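Local coordinates for cytokinesis protein 2 (Saccharomyces cerevisiae, PDB 4WPE), which binds phospholipids, actin filaments and the myosin II heavy chain and mediates the cytoskeletal rearrangements of cytokinesis, this chain being its F-BAR domain, at residues L146-L150 with Y190-L194; D20-N24 with R133-F137; L26-I30 with L219-E223; F43-R47 with F237-S241; D110-F114 with F229-K233. All coordinates share one frame; numbering follows the deposited sequence.

Contact 1: L146-L150 with Y190-L194; sequences LQKKL and YKVQL
The shortest polar bond among these residues lies within one helix: Leu150 N donates to Leu146 O at 2.7 Å, spacing by one turn the two leucines that meet Tyr190 and Leu194. Segments 146-150 of helix 76-162 and 190-194 of helix 170-259 run antiparallel, their local axes at 160° and 9.3 Å apart, within a predicted coiled coil. The phenol of Tyr190 lies across the flank of the partner helix: Lys149 CB sits over one face, 4.2 Å from the ring centroid in a CH-pi contact, and Lys149 CD reaches the phenol end, 3.7 Å from Tyr190 OH. Obliquely to the ring, Leu146 CD2 comes within 3.5 Å of Tyr190 CD1. Leu150 CG, opposite its backbone N (chi1 173°), brings both methyls to the partner helix: CD1 packs on Tyr190 CB, and Leu150 CD2 lies 3.8 Å from Leu194 CD2, the two side chains roughly perpendicular. With an alanine in place of Tyr190, Leu146 CD2 and the Lys149 methylenes would probably lose their common platform. The contact thus rests on dispersion and the hydrophobic effect, with Leu150 and Leu194 buried and the tyrosine and lysine chain at one flank.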
# COMPACT_ATOMS: atom_id res chain seq x y z
N LEU A 146 -60.28 -38.79 -4.36
CA LEU A 146 -61.24 -39.76 -3.84
C LEU A 146 -62.63 -39.17 -3.70
O LEU A 146 -63.63 -39.89 -3.80
CB LEU A 146 -60.77 -40.32 -2.50
CG LEU A 146 -60.43 -41.81 -2.58
CD1 LEU A 146 -59.83 -42.30 -1.27
CD2 LEU A 146 -61.68 -42.60 -2.93
N GLN A 147 -62.71 -37.86 -3.47
CA GLN A 147 -64.00 -37.18 -3.41
C GLN A 147 -64.70 -37.27 -4.76
O GLN A 147 -65.92 -37.40 -4.83
CB GLN A 147 -63.84 -35.72 -2.99
CG GLN A 147 -65.09 -35.13 -2.36
CD GLN A 147 -65.38 -33.72 -2.84
OE1 GLN A 147 -64.52 -33.06 -3.43
NE2 GLN A 147 -66.60 -33.25 -2.59
N LYS A 148 -63.91 -37.20 -5.83
CA LYS A 148 -64.45 -37.42 -7.17
C LYS A 148 -64.97 -38.84 -7.28
O LYS A 148 -66.11 -39.07 -7.69
CB LYS A 148 -63.39 -37.15 -8.24
N LYS A 149 -64.13 -39.81 -6.89
CA LYS A 149 -64.49 -41.22 -6.95
C LYS A 149 -65.75 -41.52 -6.14
O LYS A 149 -66.59 -42.32 -6.56
CB LYS A 149 -63.34 -42.09 -6.45
CG LYS A 149 -62.18 -42.25 -7.42
CD LYS A 149 -61.43 -43.54 -7.15
CE LYS A 149 -60.34 -43.78 -8.17
NZ LYS A 149 -59.02 -43.32 -7.67
N LEU A 150 -65.86 -40.89 -4.97
CA LEU A 150 -67.03 -41.09 -4.11
C LEU A 150 -68.30 -40.57 -4.78
O LEU A 150 -69.33 -41.25 -4.79
CB LEU A 150 -66.82 -40.40 -2.76
CG LEU A 150 -68.03 -40.38 -1.83
CD1 LEU A 150 -68.49 -41.79 -1.49
CD2 LEU A 150 -67.71 -39.60 -0.56
N TYR A 190 -65.46 -46.10 -0.32
CA TYR A 190 -64.88 -44.82 -0.72
C TYR A 190 -65.12 -43.76 0.34
O TYR A 190 -64.24 -42.94 0.62
CB TYR A 190 -65.47 -44.37 -2.05
CG TYR A 190 -64.83 -45.02 -3.26
CD1 TYR A 190 -63.56 -45.56 -3.18
CD2 TYR A 190 -65.50 -45.08 -4.47
CE1 TYR A 190 -62.97 -46.15 -4.28
CE2 TYR A 190 -64.92 -45.67 -5.58
CZ TYR A 190 -63.65 -46.20 -5.48
OH TYR A 190 -63.07 -46.79 -6.58
N LYS A 191 -66.30 -43.79 0.94
CA LYS A 191 -66.65 -42.85 2.00
C LYS A 191 -65.71 -43.02 3.19
O LYS A 191 -65.24 -42.04 3.77
CB LYS A 191 -68.10 -43.03 2.43
CG LYS A 191 -68.72 -41.83 3.14
CD LYS A 191 -68.47 -41.85 4.63
CE LYS A 191 -69.19 -40.71 5.32
NZ LYS A 191 -68.92 -39.41 4.65
N VAL A 192 -65.44 -44.27 3.55
CA VAL A 192 -64.55 -44.55 4.66
C VAL A 192 -63.10 -44.21 4.29
O VAL A 192 -62.39 -43.57 5.07
CB VAL A 192 -64.64 -46.02 5.10
CG1 VAL A 192 -63.52 -46.37 6.07
CG2 VAL A 192 -65.99 -46.29 5.74
N GLN A 193 -62.69 -44.62 3.10
CA GLN A 193 -61.35 -44.31 2.61
C GLN A 193 -61.11 -42.80 2.54
O GLN A 193 -59.97 -42.34 2.63
CB GLN A 193 -61.12 -44.94 1.23
CG GLN A 193 -60.97 -46.44 1.24
CD GLN A 193 -60.80 -47.02 -0.15
OE1 GLN A 193 -60.46 -46.31 -1.09
NE2 GLN A 193 -61.06 -48.32 -0.29
N LEU A 194 -62.18 -42.04 2.37
CA LEU A 194 -62.09 -40.58 2.30
C LEU A 194 -62.01 -39.95 3.68
O LEU A 194 -61.29 -38.98 3.89
CB LEU A 194 -63.27 -40.00 1.53
CG LEU A 194 -63.32 -38.47 1.48
CD1 LEU A 194 -62.19 -37.93 0.62
CD2 LEU A 194 -64.67 -37.99 0.96

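Contact 2: D20-N24 with R133-F137; sequences DNGVN and RMDKF
Asp20, at the N-cap position of helix 21-35 in this F-BAR bundle, faces Arg133 and Lys136 on helix 76-162, and the contact combines a long ion pair with packing round a guanidinium. The first kind of interaction is ionic. Asp20 OD2 forms a long salt bridge with Lys136 NZ, 3.6 Å away, the two side chains approaching from opposite directions; the carboxylate makes no capping bond to its own helix. Arg133 adds a looser pull: Asp20 OD2 is 4.4 Å from Arg133 NE but stands off the guanidinium plane, an electrostatic attraction without a directed bond. Lys136 is engaged a second time, in a cation-pi contact with Trp208 of helix 170-259, whose indole also touches Asp20 and Val23. The second kind is packing round the flat guanidinium. Asp20 CB lies over one face, and the side chains of Val23 and Arg133 run antiparallel alongside one another. A bend in the arginine chain (chi3 -54°) brings NH1 to the start of helix 21-35, where the Asn24 amide is turned 42° from the guanidinium plane. At the edge of that guanidinium, in its plane, Val23 CG1 rests 3.9 Å from Arg133 NH1.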
# COMPACT_ATOMS: atom_id res chain seq x y z
N ASP A 20 -48.10 -20.90 2.16
CA ASP A 20 -46.68 -21.08 2.48
C ASP A 20 -45.81 -20.10 1.67
O ASP A 20 -44.75 -20.47 1.18
CB ASP A 20 -46.25 -22.53 2.22
CG ASP A 20 -46.89 -23.51 3.19
OD1 ASP A 20 -47.38 -23.07 4.26
OD2 ASP A 20 -46.93 -24.72 2.88
N ASN A 21 -46.29 -18.87 1.55
CA ASN A 21 -45.54 -17.82 0.87
C ASN A 21 -44.32 -17.41 1.68
O ASN A 21 -43.22 -17.31 1.14
CB ASN A 21 -46.43 -16.60 0.61
CG ASN A 21 -47.67 -16.94 -0.19
OD1 ASN A 21 -47.62 -17.77 -1.10
ND2 ASN A 21 -48.78 -16.30 0.14
N GLY A 22 -44.54 -17.16 2.97
CA GLY A 22 -43.49 -16.75 3.87
C GLY A 22 -42.33 -17.73 3.93
O GLY A 22 -41.21 -17.36 4.27
N VAL A 23 -42.61 -18.98 3.58
CA VAL A 23 -41.59 -20.02 3.52
C VAL A 23 -40.55 -19.70 2.45
O VAL A 23 -39.36 -19.59 2.74
CB VAL A 23 -42.21 -21.40 3.24
CG1 VAL A 23 -41.12 -22.44 3.02
CG2 VAL A 23 -43.13 -21.82 4.38
N ASN A 24 -41.01 -19.54 1.21
CA ASN A 24 -40.13 -19.28 0.09
C ASN A 24 -39.44 -17.92 0.19
O ASN A 24 -38.33 -17.74 -0.33
CB ASN A 24 -40.90 -19.39 -1.22
CG ASN A 24 -41.45 -20.78 -1.46
OD1 ASN A 24 -40.75 -21.77 -1.24
ND2 ASN A 24 -42.70 -20.87 -1.89
N ARG A 133 -43.81 -30.03 3.04
CA ARG A 133 -44.96 -29.37 2.43
C ARG A 133 -45.48 -30.13 1.19
O ARG A 133 -46.61 -29.89 0.75
CB ARG A 133 -44.65 -27.92 2.05
CG ARG A 133 -43.19 -27.56 1.91
CD ARG A 133 -42.99 -26.14 1.35
NE ARG A 133 -43.70 -25.92 0.09
CZ ARG A 133 -43.79 -24.75 -0.53
NH1 ARG A 133 -43.23 -23.67 -0.00
NH2 ARG A 133 -44.45 -24.65 -1.68
N MSE A 134 -44.67 -31.04 0.65
CA MSE A 134 -45.17 -31.93 -0.39
C MSE A 134 -46.13 -32.94 0.23
O MSE A 134 -47.08 -33.39 -0.42
CB MSE A 134 -44.01 -32.63 -1.08
CG MSE A 134 -43.32 -31.79 -2.15
SE MSE A 134 -44.58 -31.04 -3.44
CE MSE A 134 -44.60 -29.20 -2.79
N ASP A 135 -45.88 -33.30 1.49
CA ASP A 135 -46.75 -34.24 2.19
C ASP A 135 -48.15 -33.66 2.36
O ASP A 135 -49.13 -34.40 2.35
CB ASP A 135 -46.15 -34.61 3.55
CG ASP A 135 -46.88 -35.76 4.22
OD1 ASP A 135 -46.57 -36.92 3.90
OD2 ASP A 135 -47.77 -35.49 5.06
N LYS A 136 -48.25 -32.34 2.51
CA LYS A 136 -49.55 -31.68 2.58
C LYS A 136 -50.20 -31.66 1.20
O LYS A 136 -51.41 -31.81 1.07
CB LYS A 136 -49.43 -30.25 3.11
CG LYS A 136 -48.94 -30.14 4.54
CD LYS A 136 -49.38 -28.82 5.16
CE LYS A 136 -48.98 -27.63 4.30
NZ LYS A 136 -49.54 -26.35 4.84
N PHE A 137 -49.37 -31.46 0.18
CA PHE A 137 -49.85 -31.38 -1.20
C PHE A 137 -50.42 -32.72 -1.67
O PHE A 137 -51.58 -32.79 -2.10
CB PHE A 137 -48.73 -30.93 -2.13
CG PHE A 137 -49.18 -30.62 -3.52
CD1 PHE A 137 -49.77 -29.40 -3.82
CD2 PHE A 137 -49.02 -31.54 -4.55
CE1 PHE A 137 -50.19 -29.10 -5.10
CE2 PHE A 137 -49.43 -31.25 -5.84
CZ PHE A 137 -50.02 -30.03 -6.11

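Contact 3: L26-I30 with L219-E223; sequences LLGHI and LQEME
Leu219 extends its branched end to Leu26 and Leu27, so that one methyl serves both: Leu219 CD1 is 4.0 Å from Leu26 CB and equally far from Leu27 CD2. The side chains of Leu27 and Leu219 are roughly perpendicular. Segments 26-30 of helix 21-35 and 219-223 of helix 170-259, in the F-BAR bundle, run nearly parallel, their local axes at 20° and 10.6 Å apart. Ile30 lies alongside Glu223, the two running in opposite directions, with Ile30 CG1 4.1 Å from Glu223 OE1; its other branch, CG2, is turned to the methyl of Met222, a selenomethionine. His29 and Glu223 also meet crosswise. With CG anti to the backbone N (chi1 -178°), the imidazole reaches out to the glutamate, His29 NE2 standing 3.5 Å from Glu223 OE2 with ring and carboxylate planes 42° apart. A water sits over the centre of the imidazole face, donating to His29 O at 2.8 Å and, weakly, to Glu223 OE2; further acceptors nearby probably compete for its protons. Phe271 of the second subunit stacks on the His29 ring, and Tyr11 touches both His29 and Glu223. The carboxylate's main partner is Arg226, through a salt bridge from OE2. The chemistry is two-sided: aliphatic side chains join the two helices, while beside them a buried acid is probably kept charged by its arginine and is weakly contacted by a water.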
# COMPACT_ATOMS: atom_id res chain seq x y z
N LEU A 26 -38.43 -16.55 3.10
CA LEU A 26 -37.33 -16.77 4.03
C LEU A 26 -36.22 -17.63 3.41
O LEU A 26 -35.04 -17.33 3.59
CB LEU A 26 -37.83 -17.44 5.31
CG LEU A 26 -38.67 -16.56 6.24
CD1 LEU A 26 -38.97 -17.30 7.53
CD2 LEU A 26 -37.95 -15.25 6.52
N LEU A 27 -36.61 -18.68 2.70
CA LEU A 27 -35.63 -19.54 2.04
C LEU A 27 -34.87 -18.77 0.98
O LEU A 27 -33.67 -18.99 0.77
CB LEU A 27 -36.32 -20.76 1.42
CG LEU A 27 -36.83 -21.81 2.41
CD1 LEU A 27 -37.47 -22.98 1.67
CD2 LEU A 27 -35.70 -22.29 3.30
N GLY A 28 -35.56 -17.85 0.31
CA GLY A 28 -34.94 -17.01 -0.69
C GLY A 28 -33.95 -16.04 -0.06
O GLY A 28 -32.86 -15.81 -0.59
N HIS A 29 -34.34 -15.48 1.08
CA HIS A 29 -33.52 -14.49 1.77
C HIS A 29 -32.21 -15.08 2.31
O HIS A 29 -31.14 -14.49 2.13
CB HIS A 29 -34.30 -13.84 2.91
CG HIS A 29 -33.54 -12.78 3.64
ND1 HIS A 29 -32.90 -11.74 2.98
CD2 HIS A 29 -33.31 -12.57 4.95
CE1 HIS A 29 -32.32 -10.96 3.86
NE2 HIS A 29 -32.55 -11.44 5.07
N ILE A 30 -32.31 -16.23 2.96
CA ILE A 30 -31.13 -16.89 3.52
C ILE A 30 -30.18 -17.32 2.41
O ILE A 30 -28.96 -17.18 2.52
CB ILE A 30 -31.53 -18.11 4.39
CG1 ILE A 30 -31.78 -17.68 5.84
CG2 ILE A 30 -30.45 -19.18 4.38
CD1 ILE A 30 -33.08 -16.92 6.06
N LEU A 219 -33.84 -21.25 10.70
CA LEU A 219 -33.50 -20.25 9.70
C LEU A 219 -33.06 -18.94 10.35
O LEU A 219 -32.06 -18.35 9.95
CB LEU A 219 -34.69 -19.99 8.77
CG LEU A 219 -35.02 -21.09 7.75
CD1 LEU A 219 -36.28 -20.74 6.99
CD2 LEU A 219 -33.85 -21.30 6.80
N GLN A 220 -33.82 -18.50 11.34
CA GLN A 220 -33.52 -17.26 12.04
C GLN A 220 -32.18 -17.36 12.77
O GLN A 220 -31.49 -16.36 12.98
CB GLN A 220 -34.64 -16.92 13.02
CG GLN A 220 -34.43 -15.63 13.78
CD GLN A 220 -35.59 -15.30 14.69
OE1 GLN A 220 -36.75 -15.48 14.32
NE2 GLN A 220 -35.29 -14.81 15.89
N GLU A 221 -31.80 -18.58 13.16
CA GLU A 221 -30.51 -18.81 13.78
C GLU A 221 -29.41 -18.78 12.73
O GLU A 221 -28.30 -18.32 13.00
CB GLU A 221 -30.50 -20.16 14.52
CG GLU A 221 -29.14 -20.57 15.05
CD GLU A 221 -29.17 -21.91 15.76
OE1 GLU A 221 -29.77 -21.99 16.85
OE2 GLU A 221 -28.61 -22.88 15.21
N MSE A 222 -29.72 -19.27 11.53
CA MSE A 222 -28.77 -19.25 10.42
C MSE A 222 -28.38 -17.82 10.04
O MSE A 222 -27.20 -17.48 9.99
CB MSE A 222 -29.35 -19.95 9.20
CG MSE A 222 -29.45 -21.46 9.32
SE MSE A 222 -29.53 -22.27 7.55
CE MSE A 222 -27.78 -21.73 6.91
N GLU A 223 -29.39 -17.01 9.77
CA GLU A 223 -29.17 -15.62 9.38
C GLU A 223 -28.47 -14.85 10.49
O GLU A 223 -27.54 -14.09 10.23
CB GLU A 223 -30.49 -14.95 9.01
CG GLU A 223 -30.35 -13.50 8.56
CD GLU A 223 -29.74 -13.36 7.17
OE1 GLU A 223 -29.47 -14.38 6.51
OE2 GLU A 223 -29.53 -12.20 6.73
O HOH W 1 -29.71 -12.98 3.96

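Contact 4: F43-R47 with F237-S241; sequences FFKQR and FATSS
Phe237 reaches across from helix 170-259 to Phe43, Phe44 and Arg47, and the three phenylalanines form an aromatic cluster. Phe43 presents its edge to the face of Phe237 in an offset edge-to-face pair, with centroids 5.9 Å apart and planes at 68°; the nearest atoms are Phe43 CE2 and Phe237 CZ, at 3.9 Å. Phe44 meets the same ring obliquely, its CE2 4.0 Å from Phe237 CD1. Arg47 offers a face of its guanidinium to the rim of Phe237, with CE1 over that face and the two planes 71° apart; the arginine chain turns at chi2 (80°) and again at chi3 to lie there. Beyond the rings, Ser241 sits one turn after Phe237, and Ser241 OG is 3.3 Å from Arg47 NH2. That hydroxyl donates to Phe237 O at 3.1 Å, and the carbonyl also accepts from Ser241 N, the two donors arriving from opposite faces of its plane. In the next shell, Arg47 is held mainly by a salt bridge to Glu51, with a hydrogen bond to Gln99 of helix 76-162 and a further salt bridge to Glu89 of the second subunit. These acids probably offset its buried charge and that of Arg92 of the second subunit, which lies close to Arg47 NH2, and help fix the guanidinium against the ring. Ile61 of the second subunit packs on Phe43. With the segment axes 13.8 Å apart, large rings bridge the interval between two nearly parallel helices, an arrangement that belongs to the central helical bundle of the F-BAR dimer.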
# COMPACT_ATOMS: atom_id res chain seq x y z
N PHE A 43 -13.19 -10.22 -1.90
CA PHE A 43 -12.55 -8.97 -1.51
C PHE A 43 -11.39 -9.22 -0.55
O PHE A 43 -10.30 -8.69 -0.73
CB PHE A 43 -13.56 -8.01 -0.88
CG PHE A 43 -12.93 -6.77 -0.30
CD1 PHE A 43 -12.41 -5.78 -1.13
CD2 PHE A 43 -12.84 -6.60 1.07
CE1 PHE A 43 -11.84 -4.65 -0.60
CE2 PHE A 43 -12.27 -5.47 1.61
CZ PHE A 43 -11.76 -4.49 0.77
N PHE A 44 -11.66 -10.02 0.48
CA PHE A 44 -10.65 -10.37 1.48
C PHE A 44 -9.44 -11.03 0.84
O PHE A 44 -8.30 -10.75 1.21
CB PHE A 44 -11.25 -11.30 2.53
CG PHE A 44 -12.19 -10.63 3.48
CD1 PHE A 44 -13.25 -11.32 4.03
CD2 PHE A 44 -12.00 -9.30 3.84
CE1 PHE A 44 -14.12 -10.71 4.92
CE2 PHE A 44 -12.86 -8.68 4.73
CZ PHE A 44 -13.93 -9.38 5.26
N LYS A 45 -9.69 -11.90 -0.13
CA LYS A 45 -8.62 -12.60 -0.83
C LYS A 45 -7.77 -11.63 -1.64
O LYS A 45 -6.55 -11.60 -1.48
CB LYS A 45 -9.20 -13.68 -1.74
CG LYS A 45 -8.15 -14.48 -2.49
CD LYS A 45 -8.78 -15.58 -3.32
CE LYS A 45 -7.72 -16.46 -3.95
NZ LYS A 45 -8.22 -17.16 -5.16
N GLN A 46 -8.41 -10.86 -2.50
CA GLN A 46 -7.70 -9.92 -3.37
C GLN A 46 -6.97 -8.85 -2.57
O GLN A 46 -5.84 -8.49 -2.90
CB GLN A 46 -8.67 -9.27 -4.36
CG GLN A 46 -9.31 -10.24 -5.32
CD GLN A 46 -9.70 -9.58 -6.63
OE1 GLN A 46 -10.89 -9.43 -6.94
NE2 GLN A 46 -8.70 -9.18 -7.42
N ARG A 47 -7.62 -8.35 -1.53
CA ARG A 47 -7.01 -7.40 -0.62
C ARG A 47 -5.77 -8.00 0.07
O ARG A 47 -4.77 -7.32 0.25
CB ARG A 47 -8.03 -6.94 0.42
CG ARG A 47 -7.46 -6.10 1.54
CD ARG A 47 -7.27 -4.67 1.12
NE ARG A 47 -7.61 -3.75 2.21
CZ ARG A 47 -6.78 -3.43 3.20
NH1 ARG A 47 -5.57 -3.95 3.24
NH2 ARG A 47 -7.18 -2.59 4.14
N PHE A 237 -11.08 -7.10 10.49
CA PHE A 237 -10.55 -6.41 9.32
C PHE A 237 -10.18 -4.97 9.66
O PHE A 237 -9.04 -4.54 9.42
CB PHE A 237 -11.58 -6.46 8.19
CG PHE A 237 -11.27 -5.56 7.04
CD1 PHE A 237 -10.29 -5.90 6.12
CD2 PHE A 237 -11.99 -4.39 6.84
CE1 PHE A 237 -10.02 -5.07 5.05
CE2 PHE A 237 -11.73 -3.56 5.77
CZ PHE A 237 -10.74 -3.90 4.87
N ALA A 238 -11.13 -4.23 10.22
CA ALA A 238 -10.93 -2.81 10.53
C ALA A 238 -9.95 -2.58 11.68
O ALA A 238 -9.46 -1.47 11.85
CB ALA A 238 -12.27 -2.16 10.86
N THR A 239 -9.67 -3.62 12.45
CA THR A 239 -8.72 -3.50 13.56
C THR A 239 -7.30 -3.80 13.08
O THR A 239 -6.36 -3.07 13.41
CB THR A 239 -9.10 -4.44 14.73
OG1 THR A 239 -10.24 -3.92 15.41
CG2 THR A 239 -7.95 -4.57 15.71
N SER A 240 -7.16 -4.86 12.29
CA SER A 240 -5.87 -5.23 11.72
C SER A 240 -5.32 -4.11 10.84
O SER A 240 -4.13 -3.80 10.89
CB SER A 240 -5.99 -6.52 10.91
OG SER A 240 -6.07 -7.65 11.76
N SER A 241 -6.20 -3.51 10.04
CA SER A 241 -5.82 -2.39 9.20
C SER A 241 -5.48 -1.18 10.06
O SER A 241 -4.51 -0.48 9.81
CB SER A 241 -6.94 -2.06 8.22
OG SER A 241 -7.22 -3.16 7.37

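Contact 5: D110-F114 with F229-K233; sequences DTKAF and FLQSK
Phe114 and Phe229 make a face-to-face aromatic stack between helix 76-162 and helix 170-259, which run antiparallel in the F-BAR bundle. The centroids are 4.0 Å apart and the planes 18° from parallel. The side chains point opposite ways and overlap, so each ring lies partly over the base of the other: Phe114 CD2 stands over a face of Phe229, Phe229 CG over a face of Phe114. In both residues CG is anti to the backbone N (chi1 -179° and -177°), which carries the rings out from their helices into the shared interval. Phe114 CB adds a CH-pi contact, 4.0 Å from the centroid of Phe229. At the edge of the Phe229 ring, near its plane, lies Thr111 CA. Replacing Phe229 by an alanine is likely to leave Phe114 without its stacking partner and open a gap beside Thr111. Thr111 CG2 packs on Leu230 CD2, and its hydroxyl, bonded to Ile107 O of its own helix, rests 3.7 Å from Lys233 CG. Charge probably adds little: Lys233 NZ bonds chiefly to Gln236, and Asp110 OD1 is 4.5 Å away from that nitrogen. Leu230 also packs on Phe82 of the second subunit. Behind the stack, Phe229 O accepts two hydrogen bonds from the same face of its plane, from Ser232 OG at 3.0 Å and from Lys233 N at 2.9 Å.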
# COMPACT_ATOMS: atom_id res chain seq x y z
N ASP A 110 -11.35 -18.34 7.06
CA ASP A 110 -12.40 -18.65 8.02
C ASP A 110 -13.78 -18.19 7.55
O ASP A 110 -14.80 -18.73 7.97
CB ASP A 110 -12.08 -18.02 9.39
CG ASP A 110 -10.99 -18.78 10.13
OD1 ASP A 110 -10.20 -18.13 10.85
OD2 ASP A 110 -10.93 -20.02 9.99
N THR A 111 -13.80 -17.19 6.66
CA THR A 111 -15.06 -16.71 6.11
C THR A 111 -15.54 -17.61 4.97
O THR A 111 -16.73 -17.93 4.88
CB THR A 111 -14.95 -15.26 5.60
OG1 THR A 111 -14.62 -14.39 6.69
CG2 THR A 111 -16.25 -14.80 4.97
N LYS A 112 -14.61 -18.01 4.11
CA LYS A 112 -14.94 -18.93 3.03
C LYS A 112 -15.42 -20.27 3.59
O LYS A 112 -16.42 -20.82 3.13
CB LYS A 112 -13.73 -19.14 2.12
CG LYS A 112 -13.73 -20.48 1.40
CD LYS A 112 -12.87 -20.47 0.14
CE LYS A 112 -12.66 -21.89 -0.38
NZ LYS A 112 -12.21 -21.91 -1.79
N ALA A 113 -14.70 -20.77 4.59
CA ALA A 113 -15.05 -22.05 5.22
C ALA A 113 -16.41 -21.99 5.89
O ALA A 113 -17.21 -22.92 5.79
CB ALA A 113 -13.99 -22.44 6.23
N PHE A 114 -16.68 -20.88 6.57
CA PHE A 114 -17.95 -20.71 7.27
C PHE A 114 -19.10 -20.59 6.27
O PHE A 114 -20.19 -21.10 6.52
CB PHE A 114 -17.90 -19.48 8.17
CG PHE A 114 -19.16 -19.24 8.94
CD1 PHE A 114 -19.50 -20.05 10.01
CD2 PHE A 114 -20.01 -18.20 8.59
CE1 PHE A 114 -20.67 -19.83 10.72
CE2 PHE A 114 -21.18 -17.98 9.30
CZ PHE A 114 -21.51 -18.80 10.37
N PHE A 229 -21.33 -13.18 12.33
CA PHE A 229 -20.01 -13.65 11.90
C PHE A 229 -19.35 -12.63 10.98
O PHE A 229 -18.19 -12.28 11.16
CB PHE A 229 -20.13 -15.01 11.21
CG PHE A 229 -18.81 -15.61 10.81
CD1 PHE A 229 -18.12 -16.44 11.67
CD2 PHE A 229 -18.27 -15.35 9.55
CE1 PHE A 229 -16.90 -16.99 11.29
CE2 PHE A 229 -17.06 -15.89 9.18
CZ PHE A 229 -16.38 -16.72 10.05
N LEU A 230 -20.10 -12.15 9.98
CA LEU A 230 -19.60 -11.13 9.06
C LEU A 230 -19.34 -9.83 9.80
O LEU A 230 -18.40 -9.10 9.49
CB LEU A 230 -20.58 -10.90 7.91
CG LEU A 230 -20.79 -12.04 6.92
CD1 LEU A 230 -21.74 -11.61 5.81
CD2 LEU A 230 -19.47 -12.50 6.33
N GLN A 231 -20.18 -9.54 10.79
CA GLN A 231 -20.04 -8.33 11.59
C GLN A 231 -18.72 -8.35 12.37
O GLN A 231 -18.01 -7.35 12.40
CB GLN A 231 -21.22 -8.19 12.54
CG GLN A 231 -21.37 -6.81 13.16
CD GLN A 231 -22.68 -6.66 13.91
OE1 GLN A 231 -23.54 -7.54 13.87
NE2 GLN A 231 -22.84 -5.53 14.60
N SER A 232 -18.39 -9.49 12.97
CA SER A 232 -17.16 -9.60 13.75
C SER A 232 -15.93 -9.66 12.85
O SER A 232 -14.88 -9.12 13.18
CB SER A 232 -17.19 -10.84 14.65
OG SER A 232 -17.00 -12.03 13.89
N LYS A 233 -16.07 -10.32 11.70
CA LYS A 233 -14.97 -10.45 10.75
C LYS A 233 -14.59 -9.11 10.14
O LYS A 233 -13.45 -8.91 9.74
CB LYS A 233 -15.33 -11.45 9.65
CG LYS A 233 -15.14 -12.90 10.06
CD LYS A 233 -13.91 -13.07 10.93
CE LYS A 233 -13.76 -14.51 11.39
NZ LYS A 233 -12.61 -14.67 12.32

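Followed from the N terminus, contacts 2 and 3 open on helix 21-35, contact 4 on helix 37-71 and contact 5 on helix 76-162. Contact 2 closes first, at 133-137, and crosses contacts 3, 4 and 5. Contact 1 then opens and closes in series with it, joining the far arms of helices 76-162 and 170-259; it is nested within the loops of contacts 3, 4 and 5. Helix 170-259, on its way back, closes contact 3, then contact 5, then contact 4. Contact 3 crosses both of these, whereas contact 5 nests inside contact 4, which it touches through Thr111 and Phe44. Contacts 2 to 5 all border the second subunit.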